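Local coordinates for jasmonate-induced oxygenase 2 (Arabidopsis thaliana, PDB 6LSV), which oxidises the plant hormone jasmonate to 12-hydroxyjasmonate, using iron(II), 2-oxoglutarate and molecular oxygen, at residues L89-M103 / P155-Y168. Numbering follows the deposited sequence.
Sequences LMDAARENWREFFHM and PSFPPTIREVIDEY
V164 sits as a knob among L89, A92, A93 and N96, where helices 89-102 and 161-168 pack with axes 9.5 Å apart at 138°. Its CG1, anti to the backbone N (chi1 -178°), lies against the A93 backbone and 4.0 Å from L89 CD1, the two side chains lying alongside and pointing opposite ways. One turn beyond V164, the Y168 ring presents a face to A93 CB, which sits off-centre over it, while L89 CG meets that ring at its edge; the methyls of L89 also touch the E167 carboxylate. N96 makes the polar link: T160 OG1 donates to N96 OD1 (2.8 Å), approaching within the plane of the amide carbonyl and aimed at an oxygen lone pair, and N96 ND2 turns back to A92 O (2.8 Å), so both ends of the amide are held. I161 CD1 stands over the centre of the W97 six-membered ring, 12° off its normal; I165 CD1 and P155 CG approach the same indole obliquely. P155 CG also lies over one face of F100. At the far end M103 SD forms an oblique Met-aromatic contact with F157, 4.1 Å from its centroid, and E99 OE2 reaches that ring's edge. L297, on strand 294-302 of the jelly-roll sheet, touches A93, W97 and Y168. The chemistry is thus mainly apolar, with one hydroxyl-to-amide hydrogen bond joining the turn 158-161 to helix 89-102.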
ATOM      1  N   LEU A  89     -18.767  -0.864  -7.407  1.00 29.90           N
ATOM      2  CA  LEU A  89     -18.162  -0.078  -6.336  1.00 29.17           C
ATOM      3  C   LEU A  89     -16.658   0.058  -6.542  1.00 31.65           C
ATOM      4  O   LEU A  89     -16.091   1.134  -6.317  1.00 34.97           O
ATOM      5  CB  LEU A  89     -18.467  -0.711  -4.977  1.00 27.44           C
ATOM      6  CG  LEU A  89     -17.835  -0.032  -3.758  1.00 27.66           C
ATOM      7  CD1 LEU A  89     -18.298   1.413  -3.645  1.00 25.31           C
ATOM      8  CD2 LEU A  89     -18.158  -0.804  -2.487  1.00 24.72           C
ATOM      9  N   MET A  90     -16.000  -1.022  -6.978  1.00 29.38           N
ATOM     10  CA  MET A  90     -14.567  -0.965  -7.248  1.00 28.20           C
ATOM     11  C   MET A  90     -14.246   0.078  -8.307  1.00 28.57           C
ATOM     12  O   MET A  90     -13.275   0.831  -8.176  1.00 29.39           O
ATOM     13  CB  MET A  90     -14.061  -2.337  -7.692  1.00 23.89           C
ATOM     14  CG  MET A  90     -14.289  -3.448  -6.687  1.00 23.42           C
ATOM     15  SD  MET A  90     -13.753  -5.037  -7.336  1.00 32.02           S
ATOM     16  CE  MET A  90     -11.974  -4.865  -7.252  1.00 24.56           C
ATOM     17  N   ASP A  91     -15.054   0.137  -9.364  1.00 33.70           N
ATOM     18  CA  ASP A  91     -14.798   1.088 -10.439  1.00 35.16           C
ATOM     19  C   ASP A  91     -15.221   2.502 -10.052  1.00 29.44           C
ATOM     20  O   ASP A  91     -14.553   3.474 -10.426  1.00 27.40           O
ATOM     21  CB  ASP A  91     -15.513   0.637 -11.711  1.00 28.13           C
ATOM     22  CG  ASP A  91     -15.081  -0.749 -12.157  1.00 33.69           C
ATOM     23  OD1 ASP A  91     -13.861  -0.972 -12.315  1.00 40.11           O
ATOM     24  OD2 ASP A  91     -15.956  -1.615 -12.349  1.00 41.30           O
ATOM     25  N   ALA A  92     -16.320   2.638  -9.305  1.00 25.95           N
ATOM     26  CA  ALA A  92     -16.728   3.959  -8.840  1.00 30.27           C
ATOM     27  C   ALA A  92     -15.657   4.575  -7.951  1.00 34.39           C
ATOM     28  O   ALA A  92     -15.392   5.781  -8.030  1.00 31.33           O
ATOM     29  CB  ALA A  92     -18.062   3.873  -8.098  1.00 27.81           C
ATOM     30  N   ALA A  93     -15.026   3.757  -7.105  1.00 32.75           N
ATOM     31  CA  ALA A  93     -13.923   4.243  -6.282  1.00 34.92           C
ATOM     32  C   ALA A  93     -12.784   4.775  -7.142  1.00 29.23           C
ATOM     33  O   ALA A  93     -12.220   5.837  -6.855  1.00 27.00           O
ATOM     34  CB  ALA A  93     -13.427   3.124  -5.365  1.00 30.66           C
ATOM     35  N   ARG A  94     -12.440   4.055  -8.208  1.00 27.62           N
ATOM     36  CA  ARG A  94     -11.351   4.502  -9.067  1.00 29.42           C
ATOM     37  C   ARG A  94     -11.725   5.779  -9.811  1.00 31.93           C
ATOM     38  O   ARG A  94     -10.951   6.743  -9.834  1.00 28.41           O
ATOM     39  CB  ARG A  94     -10.975   3.396 -10.049  1.00 19.02           C
ATOM     40  CG  ARG A  94      -9.921   3.804 -11.053  1.00 24.36           C
ATOM     41  CD  ARG A  94      -9.790   2.773 -12.159  1.00 29.19           C
ATOM     42  NE  ARG A  94      -9.358   1.474 -11.651  1.00 41.51           N
ATOM     43  CZ  ARG A  94     -10.170   0.446 -11.430  1.00 37.12           C
ATOM     44  NH1 ARG A  94     -11.471   0.559 -11.672  1.00 33.96           N
ATOM     45  NH2 ARG A  94      -9.678  -0.696 -10.965  1.00 32.86           N
ATOM     46  N   GLU A  95     -12.916   5.810 -10.417  1.00 32.27           N
ATOM     47  CA  GLU A  95     -13.280   6.945 -11.261  1.00 34.20           C
ATOM     48  C   GLU A  95     -13.601   8.188 -10.440  1.00 30.65           C
ATOM     49  O   GLU A  95     -13.383   9.309 -10.914  1.00 28.77           O
ATOM     50  CB  GLU A  95     -14.453   6.577 -12.166  1.00 33.84           C
ATOM     51  CG  GLU A  95     -14.127   5.476 -13.166  1.00 33.03           C
ATOM     52  CD  GLU A  95     -12.811   5.713 -13.894  1.00 35.69           C
ATOM     53  OE1 GLU A  95     -12.624   6.813 -14.456  1.00 37.24           O
ATOM     54  OE2 GLU A  95     -11.958   4.797 -13.895  1.00 37.36           O
ATOM     55  N   ASN A  96     -14.112   8.019  -9.220  1.00 31.96           N
ATOM     56  CA  ASN A  96     -14.251   9.159  -8.320  1.00 26.32           C
ATOM     57  C   ASN A  96     -12.894   9.777  -8.014  1.00 32.17           C
ATOM     58  O   ASN A  96     -12.723  10.999  -8.090  1.00 37.37           O
ATOM     59  CB  ASN A  96     -14.943   8.730  -7.027  1.00 26.48           C
ATOM     60  CG  ASN A  96     -16.444   8.903  -7.088  1.00 34.33           C
ATOM     61  OD1 ASN A  96     -16.995   9.829  -6.497  1.00 34.31           O
ATOM     62  ND2 ASN A  96     -17.117   8.009  -7.803  1.00 30.87           N
ATOM     63  N   TRP A  97     -11.912   8.945  -7.662  1.00 29.29           N
ATOM     64  CA  TRP A  97     -10.580   9.464  -7.368  1.00 30.39           C
ATOM     65  C   TRP A  97      -9.907   9.999  -8.625  1.00 30.84           C
ATOM     66  O   TRP A  97      -9.238  11.039  -8.581  1.00 29.90           O
ATOM     67  CB  TRP A  97      -9.726   8.382  -6.706  1.00 23.37           C
ATOM     68  CG  TRP A  97      -9.995   8.258  -5.237  1.00 26.95           C
ATOM     69  CD1 TRP A  97     -10.690   7.264  -4.608  1.00 23.44           C
ATOM     70  CD2 TRP A  97      -9.589   9.172  -4.212  1.00 24.33           C
ATOM     71  NE1 TRP A  97     -10.738   7.503  -3.255  1.00 20.86           N
ATOM     72  CE2 TRP A  97     -10.070   8.669  -2.987  1.00 24.36           C
ATOM     73  CE3 TRP A  97      -8.864  10.367  -4.212  1.00 21.60           C
ATOM     74  CZ2 TRP A  97      -9.843   9.315  -1.775  1.00 23.14           C
ATOM     75  CZ3 TRP A  97      -8.644  11.007  -3.009  1.00 25.90           C
ATOM     76  CH2 TRP A  97      -9.133  10.482  -1.807  1.00 23.70           C
ATOM     77  N   ARG A  98     -10.075   9.310  -9.756  1.00 29.02           N
ATOM     78  CA  ARG A  98      -9.538   9.830 -11.010  1.00 32.05           C
ATOM     79  C   ARG A  98     -10.090  11.218 -11.304  1.00 35.38           C
ATOM     80  O   ARG A  98      -9.354  12.104 -11.754  1.00 32.89           O
ATOM     81  CB  ARG A  98      -9.853   8.876 -12.162  1.00 34.54           C
ATOM     82  CG  ARG A  98      -9.202   9.285 -13.473  1.00 34.97           C
ATOM     83  CD  ARG A  98      -9.837   8.593 -14.671  1.00 43.90           C
ATOM     84  NE  ARG A  98      -9.885   7.137 -14.540  1.00 37.93           N
ATOM     85  CZ  ARG A  98      -8.823   6.341 -14.614  1.00 37.30           C
ATOM     86  NH1 ARG A  98      -7.614   6.857 -14.810  1.00 33.44           N
ATOM     87  NH2 ARG A  98      -8.969   5.028 -14.489  1.00 33.89           N
ATOM     88  N   GLU A  99     -11.385  11.426 -11.046  1.00 34.46           N
ATOM     89  CA  GLU A  99     -11.982  12.744 -11.235  1.00 31.49           C
ATOM     90  C   GLU A  99     -11.366  13.767 -10.288  1.00 36.39           C
ATOM     91  O   GLU A  99     -11.134  14.920 -10.672  1.00 34.08           O
ATOM     92  CB  GLU A  99     -13.496  12.659 -11.035  1.00 36.51           C
ATOM     93  CG  GLU A  99     -14.213  14.001 -10.960  1.00 49.63           C
ATOM     94  CD  GLU A  99     -14.181  14.765 -12.275  1.00 67.08           C
ATOM     95  OE1 GLU A  99     -14.975  14.426 -13.180  1.00 66.75           O
ATOM     96  OE2 GLU A  99     -13.367  15.707 -12.400  1.00 58.32           O
ATOM     97  N   PHE A 100     -11.090  13.360  -9.047  1.00 36.03           N
ATOM     98  CA  PHE A 100     -10.436  14.257  -8.100  1.00 36.77           C
ATOM     99  C   PHE A 100      -9.072  14.698  -8.616  1.00 34.04           C
ATOM    100  O   PHE A 100      -8.721  15.881  -8.549  1.00 31.97           O
ATOM    101  CB  PHE A 100     -10.303  13.573  -6.739  1.00 34.89           C
ATOM    102  CG  PHE A 100      -9.486  14.352  -5.746  1.00 35.64           C
ATOM    103  CD1 PHE A 100     -10.039  15.422  -5.059  1.00 32.55           C
ATOM    104  CD2 PHE A 100      -8.165  14.014  -5.498  1.00 32.51           C
ATOM    105  CE1 PHE A 100      -9.290  16.142  -4.147  1.00 30.11           C
ATOM    106  CE2 PHE A 100      -7.411  14.730  -4.587  1.00 35.83           C
ATOM    107  CZ  PHE A 100      -7.975  15.794  -3.909  1.00 31.88           C
ATOM    108  N   PHE A 101      -8.290  13.758  -9.147  1.00 33.02           N
ATOM    109  CA  PHE A 101      -6.954  14.088  -9.622  1.00 31.09           C
ATOM    110  C   PHE A 101      -6.959  14.775 -10.981  1.00 30.30           C
ATOM    111  O   PHE A 101      -5.946  15.379 -11.353  1.00 38.74           O
ATOM    112  CB  PHE A 101      -6.091  12.828  -9.671  1.00 31.16           C
ATOM    113  CG  PHE A 101      -5.635  12.361  -8.319  1.00 34.23           C
ATOM    114  CD1 PHE A 101      -4.692  13.084  -7.605  1.00 30.33           C
ATOM    115  CD2 PHE A 101      -6.158  11.205  -7.755  1.00 29.49           C
ATOM    116  CE1 PHE A 101      -4.270  12.662  -6.355  1.00 24.72           C
ATOM    117  CE2 PHE A 101      -5.739  10.775  -6.505  1.00 26.25           C
ATOM    118  CZ  PHE A 101      -4.794  11.507  -5.803  1.00 30.64           C
ATOM    119  N   HIS A 102      -8.062  14.703 -11.726  1.00 36.32           N
ATOM    120  CA  HIS A 102      -8.177  15.459 -12.968  1.00 37.50           C
ATOM    121  C   HIS A 102      -8.561  16.914 -12.740  1.00 36.73           C
ATOM    122  O   HIS A 102      -8.454  17.718 -13.671  1.00 36.26           O
ATOM    123  CB  HIS A 102      -9.188  14.795 -13.901  1.00 34.10           C
ATOM    124  CG  HIS A 102      -8.663  13.561 -14.564  1.00 41.39           C
ATOM    125  ND1 HIS A 102      -9.431  12.775 -15.395  1.00 41.14           N
ATOM    126  CD2 HIS A 102      -7.444  12.976 -14.512  1.00 41.58           C
ATOM    127  CE1 HIS A 102      -8.706  11.760 -15.829  1.00 40.89           C
ATOM    128  NE2 HIS A 102      -7.497  11.859 -15.308  1.00 38.84           N
ATOM    129  N   MET A 103      -8.999  17.266 -11.529  1.00 39.05           N
ATOM    130  CA  MET A 103      -9.205  18.648 -11.117  1.00 34.39           C
ATOM    131  C   MET A 103      -7.936  19.461 -11.336  1.00 38.32           C
ATOM    132  O   MET A 103      -6.833  18.900 -11.343  1.00 37.18           O
ATOM    133  CB  MET A 103      -9.597  18.716  -9.643  1.00 34.38           C
ATOM    134  CG  MET A 103     -11.075  18.679  -9.367  1.00 40.12           C
ATOM    135  SD  MET A 103     -11.397  19.595  -7.856  0.63 60.27           S
ATOM    136  CE  MET A 103     -10.551  18.576  -6.652  1.00 36.90           C
ATOM    137  N   PRO A 155     -11.638  14.573   0.469  1.00 25.78           N
ATOM    138  CA  PRO A 155     -11.917  15.482  -0.648  1.00 27.74           C
ATOM    139  C   PRO A 155     -13.372  15.888  -0.720  1.00 38.25           C
ATOM    140  O   PRO A 155     -14.210  15.440   0.072  1.00 38.69           O
ATOM    141  CB  PRO A 155     -11.508  14.669  -1.883  1.00 25.50           C
ATOM    142  CG  PRO A 155     -10.599  13.646  -1.381  1.00 31.12           C
ATOM    143  CD  PRO A 155     -11.066  13.304  -0.003  1.00 27.56           C
ATOM    144  N   SER A 156     -13.687  16.717  -1.707  1.00 46.87           N
ATOM    145  CA  SER A 156     -15.034  17.259  -1.752  1.00 49.18           C
ATOM    146  C   SER A 156     -15.599  17.373  -3.161  1.00 46.15           C
ATOM    147  O   SER A 156     -16.812  17.217  -3.342  1.00 51.81           O
ATOM    148  CB  SER A 156     -15.056  18.618  -1.064  1.00 45.33           C
ATOM    149  OG  SER A 156     -16.371  19.096  -0.826  1.00 58.17           O
ATOM    150  N   PHE A 157     -14.750  17.642  -4.166  1.00 43.78           N
ATOM    151  CA  PHE A 157     -15.268  18.039  -5.468  1.00 46.61           C
ATOM    152  C   PHE A 157     -16.174  16.995  -6.121  1.00 60.00           C
ATOM    153  O   PHE A 157     -17.308  17.338  -6.473  1.00 66.43           O
ATOM    154  CB  PHE A 157     -14.150  18.414  -6.439  1.00 51.13           C
ATOM    155  CG  PHE A 157     -14.601  18.409  -7.874  1.00 60.44           C
ATOM    156  CD1 PHE A 157     -15.476  19.384  -8.335  1.00 67.33           C
ATOM    157  CD2 PHE A 157     -14.214  17.399  -8.744  1.00 50.92           C
ATOM    158  CE1 PHE A 157     -15.921  19.376  -9.645  1.00 60.36           C
ATOM    159  CE2 PHE A 157     -14.658  17.390 -10.054  1.00 53.53           C
ATOM    160  CZ  PHE A 157     -15.512  18.380 -10.504  1.00 57.12           C
ATOM    161  N   PRO A 158     -15.726  15.757  -6.370  1.00 48.13           N
ATOM    162  CA  PRO A 158     -16.670  14.768  -6.891  1.00 34.56           C
ATOM    163  C   PRO A 158     -17.733  14.509  -5.847  1.00 39.54           C
ATOM    164  O   PRO A 158     -17.455  13.879  -4.815  1.00 38.82           O
ATOM    165  CB  PRO A 158     -15.799  13.521  -7.135  1.00 38.03           C
ATOM    166  CG  PRO A 158     -14.387  14.005  -7.071  1.00 42.46           C
ATOM    167  CD  PRO A 158     -14.431  15.123  -6.075  1.00 41.21           C
ATOM    168  N   PRO A 159     -18.949  15.020  -6.048  1.00 46.68           N
ATOM    169  CA  PRO A 159     -19.895  15.110  -4.925  1.00 43.32           C
ATOM    170  C   PRO A 159     -20.210  13.770  -4.292  1.00 33.36           C
ATOM    171  O   PRO A 159     -20.676  13.737  -3.148  1.00 37.34           O
ATOM    172  CB  PRO A 159     -21.135  15.744  -5.568  1.00 42.29           C
ATOM    173  CG  PRO A 159     -20.590  16.461  -6.792  1.00 39.59           C
ATOM    174  CD  PRO A 159     -19.544  15.522  -7.299  1.00 39.89           C
ATOM    175  N   THR A 160     -19.933  12.670  -4.984  1.00 28.95           N
ATOM    176  CA  THR A 160     -20.175  11.336  -4.457  1.00 34.36           C
ATOM    177  C   THR A 160     -18.966  10.731  -3.755  1.00 35.24           C
ATOM    178  O   THR A 160     -19.107   9.675  -3.131  1.00 37.03           O
ATOM    179  CB  THR A 160     -20.606  10.405  -5.592  1.00 31.91           C
ATOM    180  OG1 THR A 160     -19.701  10.549  -6.693  1.00 36.30           O
ATOM    181  CG2 THR A 160     -22.011  10.748  -6.054  1.00 39.50           C
ATOM    182  N   ILE A 161     -17.796  11.378  -3.820  1.00 33.12           N
ATOM    183  CA  ILE A 161     -16.551  10.702  -3.453  1.00 33.92           C
ATOM    184  C   ILE A 161     -16.573  10.264  -1.992  1.00 30.97           C
ATOM    185  O   ILE A 161     -16.117   9.165  -1.659  1.00 32.77           O
ATOM    186  CB  ILE A 161     -15.330  11.591  -3.772  1.00 38.04           C
ATOM    187  CG1 ILE A 161     -14.041  10.763  -3.711  1.00 32.67           C
ATOM    188  CG2 ILE A 161     -15.238  12.797  -2.837  1.00 34.72           C
ATOM    189  CD1 ILE A 161     -12.805  11.508  -4.177  1.00 31.42           C
ATOM    190  N   ARG A 162     -17.128  11.090  -1.104  1.00 28.38           N
ATOM    191  CA  ARG A 162     -17.096  10.747   0.314  1.00 33.15           C
ATOM    192  C   ARG A 162     -18.015   9.579   0.635  1.00 31.72           C
ATOM    193  O   ARG A 162     -17.725   8.798   1.547  1.00 33.66           O
ATOM    194  CB  ARG A 162     -17.464  11.962   1.159  1.00 28.24           C
ATOM    195  CG  ARG A 162     -16.489  13.104   1.006  1.00 26.70           C
ATOM    196  CD  ARG A 162     -16.716  14.151   2.058  1.00 29.99           C
ATOM    197  NE  ARG A 162     -15.760  15.243   1.937  1.00 38.17           N
ATOM    198  CZ  ARG A 162     -15.760  16.318   2.716  1.00 37.31           C
ATOM    199  NH1 ARG A 162     -16.665  16.441   3.677  1.00 33.89           N
ATOM    200  NH2 ARG A 162     -14.850  17.266   2.539  1.00 45.40           N
ATOM    201  N   GLU A 163     -19.122   9.440  -0.096  1.00 35.19           N
ATOM    202  CA  GLU A 163     -19.984   8.285   0.108  1.00 39.49           C
ATOM    203  C   GLU A 163     -19.371   7.025  -0.487  1.00 35.91           C
ATOM    204  O   GLU A 163     -19.565   5.928   0.052  1.00 32.87           O
ATOM    205  CB  GLU A 163     -21.364   8.554  -0.489  1.00 34.47           C
ATOM    206  CG  GLU A 163     -22.112   9.672   0.216  1.00 49.65           C
ATOM    207  CD  GLU A 163     -23.434  10.008  -0.448  1.00 64.07           C
ATOM    208  OE1 GLU A 163     -23.432  10.323  -1.658  1.00 59.08           O
ATOM    209  OE2 GLU A 163     -24.476   9.959   0.242  1.00 62.93           O
ATOM    210  N   VAL A 164     -18.620   7.163  -1.582  1.00 30.35           N
ATOM    211  CA  VAL A 164     -17.951   6.010  -2.175  1.00 32.45           C
ATOM    212  C   VAL A 164     -16.758   5.584  -1.327  1.00 37.19           C
ATOM    213  O   VAL A 164     -16.465   4.390  -1.206  1.00 33.58           O
ATOM    214  CB  VAL A 164     -17.538   6.317  -3.625  1.00 31.00           C
ATOM    215  CG1 VAL A 164     -16.896   5.099  -4.262  1.00 33.19           C
ATOM    216  CG2 VAL A 164     -18.749   6.756  -4.433  1.00 29.20           C
ATOM    217  N   ILE A 165     -16.048   6.547  -0.730  1.00 31.82           N
ATOM    218  CA  ILE A 165     -14.932   6.208   0.152  1.00 30.75           C
ATOM    219  C   ILE A 165     -15.436   5.442   1.368  1.00 33.17           C
ATOM    220  O   ILE A 165     -14.888   4.397   1.739  1.00 32.85           O
ATOM    221  CB  ILE A 165     -14.164   7.475   0.571  1.00 33.32           C
ATOM    222  CG1 ILE A 165     -13.402   8.080  -0.608  1.00 30.81           C
ATOM    223  CG2 ILE A 165     -13.189   7.158   1.692  1.00 27.90           C
ATOM    224  CD1 ILE A 165     -13.005   9.532  -0.376  1.00 28.94           C
ATOM    225  N   ASP A 166     -16.495   5.951   2.006  1.00 34.94           N
ATOM    226  CA  ASP A 166     -16.993   5.342   3.236  1.00 34.97           C
ATOM    227  C   ASP A 166     -17.470   3.914   3.003  1.00 33.53           C
ATOM    228  O   ASP A 166     -17.208   3.021   3.819  1.00 27.70           O
ATOM    229  CB  ASP A 166     -18.121   6.192   3.822  1.00 35.72           C
ATOM    230  CG  ASP A 166     -18.179   6.116   5.334  1.00 37.92           C
ATOM    231  OD1 ASP A 166     -17.105   6.151   5.967  1.00 39.04           O
ATOM    232  OD2 ASP A 166     -19.295   6.012   5.887  1.00 39.86           O
ATOM    233  N   GLU A 167     -18.175   3.675   1.896  1.00 37.59           N
ATOM    234  CA  GLU A 167     -18.650   2.324   1.626  1.00 34.87           C
ATOM    235  C   GLU A 167     -17.510   1.418   1.176  1.00 29.10           C
ATOM    236  O   GLU A 167     -17.419   0.269   1.623  1.00 32.47           O
ATOM    237  CB  GLU A 167     -19.768   2.355   0.584  1.00 30.96           C
ATOM    238  CG  GLU A 167     -20.596   1.078   0.557  1.00 43.33           C
ATOM    239  CD  GLU A 167     -21.289   0.849  -0.774  1.00 44.86           C
ATOM    240  OE1 GLU A 167     -21.379   1.802  -1.573  1.00 34.49           O
ATOM    241  OE2 GLU A 167     -21.736  -0.292  -1.020  1.00 55.66           O
ATOM    242  N   TYR A 168     -16.632   1.919   0.303  1.00 26.85           N
ATOM    243  CA  TYR A 168     -15.456   1.152  -0.096  1.00 26.07           C
ATOM    244  C   TYR A 168     -14.628   0.757   1.120  1.00 32.18           C
ATOM    245  O   TYR A 168     -14.220  -0.402   1.258  1.00 30.87           O
ATOM    246  CB  TYR A 168     -14.621   1.966  -1.084  1.00 24.54           C
ATOM    247  CG  TYR A 168     -13.474   1.228  -1.737  1.00 24.64           C
ATOM    248  CD1 TYR A 168     -13.683   0.403  -2.837  1.00 24.16           C
ATOM    249  CD2 TYR A 168     -12.175   1.387  -1.276  1.00 26.84           C
ATOM    250  CE1 TYR A 168     -12.627  -0.257  -3.445  1.00 28.84           C
ATOM    251  CE2 TYR A 168     -11.117   0.735  -1.875  1.00 27.09           C
ATOM    252  CZ  TYR A 168     -11.344  -0.087  -2.956  1.00 27.79           C
ATOM    253  OH  TYR A 168     -10.281  -0.733  -3.544  1.00 20.46           O
TER